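Cerato-platanin-like protein (Moniliophthora perniciosa, PDB 3SUK) is of unknown function but belongs to the cerato-platanins, small secreted fungal proteins with a double-psi beta-barrel fold, and probably acts outside the cell. Local coordinates at residues N20-S25 / A82-G87; Q5-N10 / G89-Q94. All blocks are in the same frame, centred on the assembly; numbering follows the deposited sequence.

Interaction 1 (N20-S25 / A82-G87); sequences NTVACS and AIDHAG
I83, V22 and D84 carry this meeting of a loop with strand 74-83 and the corner the chain turns at D84. D84 holds its CG anti to the backbone N (chi1 -162°), which brings the carboxylate to the backbone N of A23 and the side chain of V22. OD1 takes two backbone N-H groups: that of A23, with A23 N 3.0 Å from D84 OD1 and a fairly straight bond (164°), and that of H85, the next residue. Both donors stand above the carboxylate plane, while OD2 bonds to the hydroxyl of Y12. V22 crosses the carboxylate obliquely; its CB lies 3.5 Å from D84 CG, and CG1 sits beside OD2. The other branch, V22 CG2, rests 3.3 Å from I83 O, the carbonyl that C24 CB and SG also crowd. I83 touches V22 lightly through CD1, and F38 packs on both side chains. An alanine in place of D84 would remove the acceptor shared by A23 and H85 and would probably loosen the loop over the strand corner. The C24-C61 disulfide lies beside the I83 carbonyl and the D84 backbone. Two N-H groups on OD1 and the Y12 hydroxyl on OD2 probably favour the ionised carboxylate and hold its rotation.

Interaction 2 (Q5-N10 / G89-Q94); sequences QLRFDN and GFNVAQ
R7 and F8 both place CG in the crowded position between backbone N and carbonyl carbon (chi1 58° and 73°), whereas Q94 sets CG anti to its N and runs on extended. The R7 chain then bends at chi3 and lies alongside N91, pointing the same way. N91 OD1 touches R7 CG and CD, and R7 NH1 gives weak bonds to N91 OD1 and to F90 O, the latter at 3.1 Å and near the guanidinium plane. The guanidinium and amide planes stand nearly perpendicular, 80° apart. N91 ND2 donates to a water that in turn donates to D9 OD2, while D9 OD1 bonds to T11. Beneath these side chains, strands 4-8 and 90-92 run parallel, neighbours in the six-stranded sheet of the double-psi beta-barrel. The backbone ladder alternates: F90 N to Q5 O, R7 N to F90 O at 3.0 Å, V92 N to R7 O at 2.9 Å, and D9 N to V92 O at 2.8 Å, this last donor standing above the carbonyl plane. G89 has a positive phi, and a CB there would collide with Q5 O. On the sheet face opposite R7 and N91, L6 CD1 meets F90 CB, and L6 CD2 lies 3.8 Å from V92 CG2; M97 of helix 94-101 packs on L6, F8 and V92. Past the strands, Q94 CG sits over one face of the F8 ring, 4.1 Å from its centroid, in a CH-pi contact offset toward the rim. Beside it N10 ND2 donates to a lone pair of Q94 OE1 at 3.1 Å, and also to D13, whose carboxylate receives Q94 N as helix 94-101 begins.

In the fold
Interaction 1 is nested within the chain loop closed by interaction 2: residues 5-10 come first, then 20-25, 82-87 and 89-94. Their centres lie 13 Å apart, and they touch where A86 CB packs 3.5 Å from N91 ND2. Both reach the same mixed sheet, in which strand 47-50 stands between strands 74-83 and 90-92; the side chains of D84 and A86 touch A49, which bonds to N91 through the backbone. Interaction 2 joins two neighbouring strands of the barrel, whereas interaction 1 lays a loop against the corner that follows a third. One residue separates 82-87 from 89-94, so the chain passes directly from the contact with the C24 loop into the strand pair of interaction 2, within one cerato-platanin domain.

Interaction 1 (N20-S25 / A82-G87)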
ATOM      1  N   ASN A  20     -15.110   1.642   0.021  1.00 12.48           N
ATOM      2  CA  ASN A  20     -15.867   2.719  -0.583  1.00 12.38           C
ATOM      3  C   ASN A  20     -15.345   4.113  -0.270  1.00 11.81           C
ATOM      4  O   ASN A  20     -15.763   5.054  -0.857  1.00 14.06           O
ATOM      5  CB  ASN A  20     -17.358   2.574  -0.281  1.00 12.08           C
ATOM      6  CG  ASN A  20     -17.935   1.387  -0.981  1.00 16.01           C
ATOM      7  OD1 ASN A  20     -17.621   1.110  -2.104  1.00 15.51           O
ATOM      8  ND2 ASN A  20     -18.726   0.653  -0.268  1.00 22.33           N
ATOM      9  N   THR A  21     -14.387   4.184   0.638  1.00 12.79           N
ATOM     10  CA  THR A  21     -13.758   5.440   1.057  1.00 13.64           C
ATOM     11  C   THR A  21     -12.488   5.791   0.261  1.00 12.50           C
ATOM     12  O   THR A  21     -11.935   6.828   0.467  1.00 15.36           O
ATOM     13  CB  THR A  21     -13.354   5.460   2.576  1.00 14.81           C
ATOM     14  OG1 THR A  21     -12.332   4.497   2.829  1.00 16.03           O
ATOM     15  CG2 THR A  21     -14.536   5.188   3.513  1.00 15.12           C
ATOM     16  N   VAL A  22     -12.078   4.930  -0.671  1.00 11.53           N
ATOM     17  CA  VAL A  22     -10.862   5.132  -1.444  1.00 10.54           C
ATOM     18  C   VAL A  22     -11.176   5.187  -2.928  1.00 11.51           C
ATOM     19  O   VAL A  22     -12.251   4.956  -3.322  1.00 11.48           O
ATOM     20  CB  VAL A  22      -9.767   4.036  -1.142  1.00 11.07           C
ATOM     21  CG1 VAL A  22      -9.384   4.068   0.300  1.00 13.05           C
ATOM     22  CG2 VAL A  22     -10.337   2.647  -1.437  1.00 11.90           C
ATOM     23  N   ALA A  23     -10.193   5.526  -3.729  1.00 11.81           N
ATOM     24  CA  ALA A  23     -10.352   5.673  -5.135  1.00 10.27           C
ATOM     25  C   ALA A  23     -10.815   4.363  -5.802  1.00 11.28           C
ATOM     26  O   ALA A  23     -11.546   4.416  -6.737  1.00 11.95           O
ATOM     27  CB  ALA A  23      -9.065   6.129  -5.736  1.00 12.30           C
ATOM     28  N   CYS A  24     -10.322   3.240  -5.298  1.00 10.08           N
ATOM     29  CA  CYS A  24     -10.610   1.914  -5.861  1.00  9.23           C
ATOM     30  C   CYS A  24     -11.850   1.258  -5.255  1.00 11.63           C
ATOM     31  O   CYS A  24     -11.823   0.174  -4.813  1.00 10.71           O
ATOM     32  CB  CYS A  24      -9.401   0.977  -5.738  1.00  8.00           C
ATOM     33  SG  CYS A  24      -7.850   1.690  -6.500  1.00 10.68           S
ATOM     34  N   SER A  25     -12.928   2.018  -5.330  1.00 11.39           N
ATOM     35  CA  SER A  25     -14.179   1.613  -4.750  1.00 10.33           C
ATOM     36  C   SER A  25     -15.017   0.825  -5.785  1.00 11.05           C
ATOM     37  O   SER A  25     -14.941  -0.351  -5.827  1.00 12.46           O
ATOM     38  CB  SER A  25     -14.907   2.894  -4.271  1.00 10.22           C
ATOM     39  OG  SER A  25     -15.089   3.838  -5.274  1.00 12.31           O
ATOM     40  N   ALA A  82      -1.912  -1.859  -3.490  1.00  6.46           N
ATOM     41  CA  ALA A  82      -2.331  -0.476  -3.663  1.00  7.17           C
ATOM     42  C   ALA A  82      -3.822  -0.386  -3.952  1.00  7.40           C
ATOM     43  O   ALA A  82      -4.299  -1.017  -4.810  1.00  7.73           O
ATOM     44  CB  ALA A  82      -1.481   0.184  -4.755  1.00  9.15           C
ATOM     45  N   ILE A  83      -4.489   0.398  -3.130  1.00  8.45           N
ATOM     46  CA  ILE A  83      -5.944   0.551  -3.188  1.00  9.55           C
ATOM     47  C   ILE A  83      -6.489   1.985  -3.335  1.00  9.34           C
ATOM     48  O   ILE A  83      -7.666   2.192  -3.242  1.00 10.04           O
ATOM     49  CB  ILE A  83      -6.569  -0.092  -1.918  1.00  9.89           C
ATOM     50  CG1 ILE A  83      -6.236   0.703  -0.643  1.00 10.78           C
ATOM     51  CG2 ILE A  83      -6.121  -1.562  -1.804  1.00  8.88           C
ATOM     52  CD1 ILE A  83      -7.026   0.305   0.579  1.00 14.89           C
ATOM     53  N   ASP A  84      -5.602   2.960  -3.455  1.00  7.99           N
ATOM     54  CA  ASP A  84      -6.029   4.361  -3.401  1.00  8.95           C
ATOM     55  C   ASP A  84      -4.981   5.179  -4.150  1.00  8.30           C
ATOM     56  O   ASP A  84      -3.922   4.692  -4.408  1.00  9.26           O
ATOM     57  CB  ASP A  84      -6.152   4.783  -1.928  1.00  8.75           C
ATOM     58  CG  ASP A  84      -6.995   6.050  -1.686  1.00  8.84           C
ATOM     59  OD1 ASP A  84      -7.574   6.559  -2.618  1.00  9.99           O
ATOM     60  OD2 ASP A  84      -6.986   6.445  -0.517  1.00 10.65           O
ATOM     61  N   HIS A  85      -5.340   6.402  -4.489  1.00  9.06           N
ATOM     62  CA  HIS A  85      -4.441   7.377  -5.098  1.00  8.10           C
ATOM     63  C   HIS A  85      -3.563   8.069  -4.050  1.00  8.99           C
ATOM     64  O   HIS A  85      -4.051   8.480  -3.093  1.00 10.80           O
ATOM     65  CB  HIS A  85      -5.288   8.441  -5.845  1.00 10.90           C
ATOM     66  CG  HIS A  85      -4.496   9.646  -6.289  1.00  9.11           C
ATOM     67  ND1 HIS A  85      -3.621   9.615  -7.342  1.00 11.19           N
ATOM     68  CD2 HIS A  85      -4.419  10.892  -5.780  1.00 14.65           C
ATOM     69  CE1 HIS A  85      -3.064  10.799  -7.490  1.00 13.85           C
ATOM     70  NE2 HIS A  85      -3.542  11.592  -6.561  1.00 13.61           N
ATOM     71  N   ALA A  86      -2.278   8.220  -4.360  1.00  9.76           N
ATOM     72  CA  ALA A  86      -1.348   9.059  -3.597  1.00  9.20           C
ATOM     73  C   ALA A  86      -0.804  10.093  -4.568  1.00 10.00           C
ATOM     74  O   ALA A  86      -0.707   9.858  -5.728  1.00  9.95           O
ATOM     75  CB  ALA A  86      -0.213   8.222  -3.066  1.00  9.13           C
ATOM     76  N   GLY A  87      -0.459  11.247  -4.046  1.00 11.06           N
ATOM     77  CA  GLY A  87       0.162  12.272  -4.849  1.00 11.40           C
ATOM     78  C   GLY A  87       1.588  11.964  -5.257  1.00 12.26           C
ATOM     79  O   GLY A  87       2.043  12.484  -6.191  1.00 11.86           O
TER

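Interaction 2 (Q5-N10 / G89-Q94)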
ATOM      1  N   GLN A   5       9.135   7.616  -3.060  1.00  9.44           N
ATOM      2  CA  GLN A   5       8.941   8.028  -1.640  0.50  9.57           C
ATOM      3  C   GLN A   5       7.818   7.207  -0.977  1.00  8.72           C
ATOM      4  O   GLN A   5       6.932   6.713  -1.626  1.00  9.90           O
ATOM      5  CB  GLN A   5       8.653   9.531  -1.506  0.50  8.87           C
ATOM      6  CG  GLN A   5       9.782  10.517  -1.945  0.70 13.13           C
ATOM      7  CD  GLN A   5       9.622  11.787  -1.176  0.70 25.05           C
ATOM      8  OE1 GLN A   5       8.599  12.455  -1.302  0.70 24.78           O
ATOM      9  NE2 GLN A   5      10.562  12.056  -0.244  0.70 25.68           N
ATOM     10  N   LEU A   6       7.992   6.991   0.314  1.00  8.49           N
ATOM     11  CA  LEU A   6       7.022   6.270   1.116  1.00  9.09           C
ATOM     12  C   LEU A   6       6.806   6.998   2.434  1.00  8.27           C
ATOM     13  O   LEU A   6       7.748   7.330   3.076  1.00  9.47           O
ATOM     14  CB  LEU A   6       7.455   4.807   1.322  1.00  8.13           C
ATOM     15  CG  LEU A   6       6.431   3.940   2.064  1.00  9.12           C
ATOM     16  CD1 LEU A   6       6.461   2.532   1.546  1.00  8.13           C
ATOM     17  CD2 LEU A   6       6.668   3.931   3.547  1.00  8.53           C
ATOM     18  N   ARG A   7       5.546   7.137   2.831  1.00  9.72           N
ATOM     19  CA  ARG A   7       5.151   7.722   4.108  1.00  9.29           C
ATOM     20  C   ARG A   7       3.958   6.886   4.593  1.00  7.85           C
ATOM     21  O   ARG A   7       3.563   5.952   3.945  1.00  8.26           O
ATOM     22  CB  ARG A   7       4.758   9.199   3.975  1.00 11.49           C
ATOM     23  CG  ARG A   7       3.640   9.395   3.001  1.00 12.64           C
ATOM     24  CD  ARG A   7       3.467  10.842   2.436  1.00 17.52           C
ATOM     25  NE  ARG A   7       4.531  11.337   1.561  1.00 23.11           N
ATOM     26  CZ  ARG A   7       5.028  10.786   0.432  1.00 23.60           C
ATOM     27  NH1 ARG A   7       4.679   9.562  -0.115  1.00 16.25           N
ATOM     28  NH2 ARG A   7       5.974  11.487  -0.150  1.00 19.34           N
ATOM     29  N   PHE A   8       3.457   7.210   5.767  1.00  8.41           N
ATOM     30  CA  PHE A   8       2.338   6.475   6.309  1.00  7.83           C
ATOM     31  C   PHE A   8       1.127   7.354   6.484  1.00  9.98           C
ATOM     32  O   PHE A   8       1.197   8.553   6.549  1.00 11.14           O
ATOM     33  CB  PHE A   8       2.698   5.710   7.606  1.00  9.23           C
ATOM     34  CG  PHE A   8       2.867   6.591   8.820  1.00  8.57           C
ATOM     35  CD1 PHE A   8       1.785   6.959   9.599  1.00 11.21           C
ATOM     36  CD2 PHE A   8       4.094   7.035   9.166  1.00 13.22           C
ATOM     37  CE1 PHE A   8       1.932   7.737  10.664  1.00 12.38           C
ATOM     38  CE2 PHE A   8       4.249   7.806  10.285  1.00 12.69           C
ATOM     39  CZ  PHE A   8       3.154   8.166  11.023  1.00 13.43           C
ATOM     40  N   ASP A   9       0.006   6.681   6.456  1.00  8.75           N
ATOM     41  CA  ASP A   9      -1.312   7.313   6.620  1.00  9.81           C
ATOM     42  C   ASP A   9      -2.136   6.342   7.443  1.00  9.28           C
ATOM     43  O   ASP A   9      -2.433   5.269   6.995  1.00  8.25           O
ATOM     44  CB  ASP A   9      -1.925   7.536   5.234  1.00 10.16           C
ATOM     45  CG  ASP A   9      -3.301   8.217   5.267  1.00 12.22           C
ATOM     46  OD1 ASP A   9      -3.934   8.208   6.269  1.00 11.84           O
ATOM     47  OD2 ASP A   9      -3.719   8.728   4.232  1.00 13.43           O
ATOM     48  N   ASN A  10      -2.519   6.788   8.650  1.00  7.93           N
ATOM     49  CA  ASN A  10      -3.237   5.970   9.614  1.00  8.54           C
ATOM     50  C   ASN A  10      -4.657   5.581   9.184  1.00  8.13           C
ATOM     51  O   ASN A  10      -5.225   4.741   9.765  1.00 10.17           O
ATOM     52  CB  ASN A  10      -3.278   6.651  10.987  1.00  9.23           C
ATOM     53  CG  ASN A  10      -1.910   6.796  11.621  1.00  8.65           C
ATOM     54  OD1 ASN A  10      -1.510   7.887  11.937  1.00  9.64           O
ATOM     55  ND2 ASN A  10      -1.206   5.712  11.779  1.00 10.08           N
ATOM     56  N   GLY A  89       4.485   8.671  -4.855  1.00  9.64           N
ATOM     57  CA  GLY A  89       4.850   7.366  -4.317  1.00 10.12           C
ATOM     58  C   GLY A  89       3.770   6.692  -3.468  1.00  7.52           C
ATOM     59  O   GLY A  89       2.637   6.688  -3.855  1.00  8.85           O
ATOM     60  N   PHE A  90       4.163   6.172  -2.320  1.00  8.53           N
ATOM     61  CA  PHE A  90       3.239   5.388  -1.491  1.00  7.91           C
ATOM     62  C   PHE A  90       2.862   6.089  -0.192  1.00  7.92           C
ATOM     63  O   PHE A  90       3.695   6.633   0.489  1.00  8.12           O
ATOM     64  CB  PHE A  90       3.856   4.027  -1.067  1.00  8.29           C
ATOM     65  CG  PHE A  90       4.114   3.062  -2.187  1.00  8.67           C
ATOM     66  CD1 PHE A  90       3.093   2.302  -2.676  1.00  8.98           C
ATOM     67  CD2 PHE A  90       5.402   2.841  -2.666  1.00  9.54           C
ATOM     68  CE1 PHE A  90       3.321   1.416  -3.671  1.00  8.59           C
ATOM     69  CE2 PHE A  90       5.624   1.943  -3.685  1.00 11.20           C
ATOM     70  CZ  PHE A  90       4.558   1.220  -4.148  1.00 10.26           C
ATOM     71  N   ASN A  91       1.589   6.018   0.147  1.00  7.93           N
ATOM     72  CA  ASN A  91       1.140   6.297   1.495  1.00  8.77           C
ATOM     73  C   ASN A  91       0.540   5.005   2.074  1.00  7.83           C
ATOM     74  O   ASN A  91      -0.477   4.587   1.683  1.00  9.70           O
ATOM     75  CB  ASN A  91       0.038   7.366   1.531  1.00  9.71           C
ATOM     76  CG  ASN A  91       0.353   8.616   0.736  1.00 10.93           C
ATOM     77  OD1 ASN A  91       1.460   9.012   0.542  1.00 13.82           O
ATOM     78  ND2 ASN A  91      -0.692   9.227   0.283  1.00 12.93           N
ATOM     79  N   VAL A  92       1.224   4.442   3.055  1.00  7.51           N
ATOM     80  CA  VAL A  92       0.884   3.113   3.564  1.00  7.88           C
ATOM     81  C   VAL A  92       0.432   3.097   5.015  1.00  7.50           C
ATOM     82  O   VAL A  92       0.609   4.013   5.712  1.00  7.74           O
ATOM     83  CB  VAL A  92       2.060   2.085   3.351  1.00  6.81           C
ATOM     84  CG1 VAL A  92       2.479   2.091   1.851  1.00  8.92           C
ATOM     85  CG2 VAL A  92       3.243   2.360   4.306  1.00  8.87           C
ATOM     86  N   ALA A  93      -0.148   1.985   5.438  1.00  7.30           N
ATOM     87  CA  ALA A  93      -0.528   1.873   6.847  1.00  7.69           C
ATOM     88  C   ALA A  93       0.745   2.024   7.683  1.00  7.64           C
ATOM     89  O   ALA A  93       1.781   1.562   7.323  1.00  7.83           O
ATOM     90  CB  ALA A  93      -1.189   0.519   7.105  1.00  7.36           C
ATOM     91  N   GLN A  94       0.620   2.655   8.832  1.00  8.63           N
ATOM     92  CA  GLN A  94       1.778   2.798   9.681  1.00  7.78           C
ATOM     93  C   GLN A  94       2.337   1.394   9.984  1.00  7.64           C
ATOM     94  O   GLN A  94       3.527   1.203  10.006  1.00 10.35           O
ATOM     95  CB  GLN A  94       1.392   3.496  11.001  1.00  7.27           C
ATOM     96  CG  GLN A  94       2.619   3.768  11.870  1.00  7.25           C
ATOM     97  CD  GLN A  94       2.222   4.255  13.254  1.00  8.63           C
ATOM     98  OE1 GLN A  94       1.376   5.083  13.386  1.00  9.72           O
ATOM     99  NE2 GLN A  94       2.906   3.748  14.274  1.00 10.01           N
TER
HETATM  100  O   HOH W   1      -3.401   8.382   1.404  1.00 13.57           O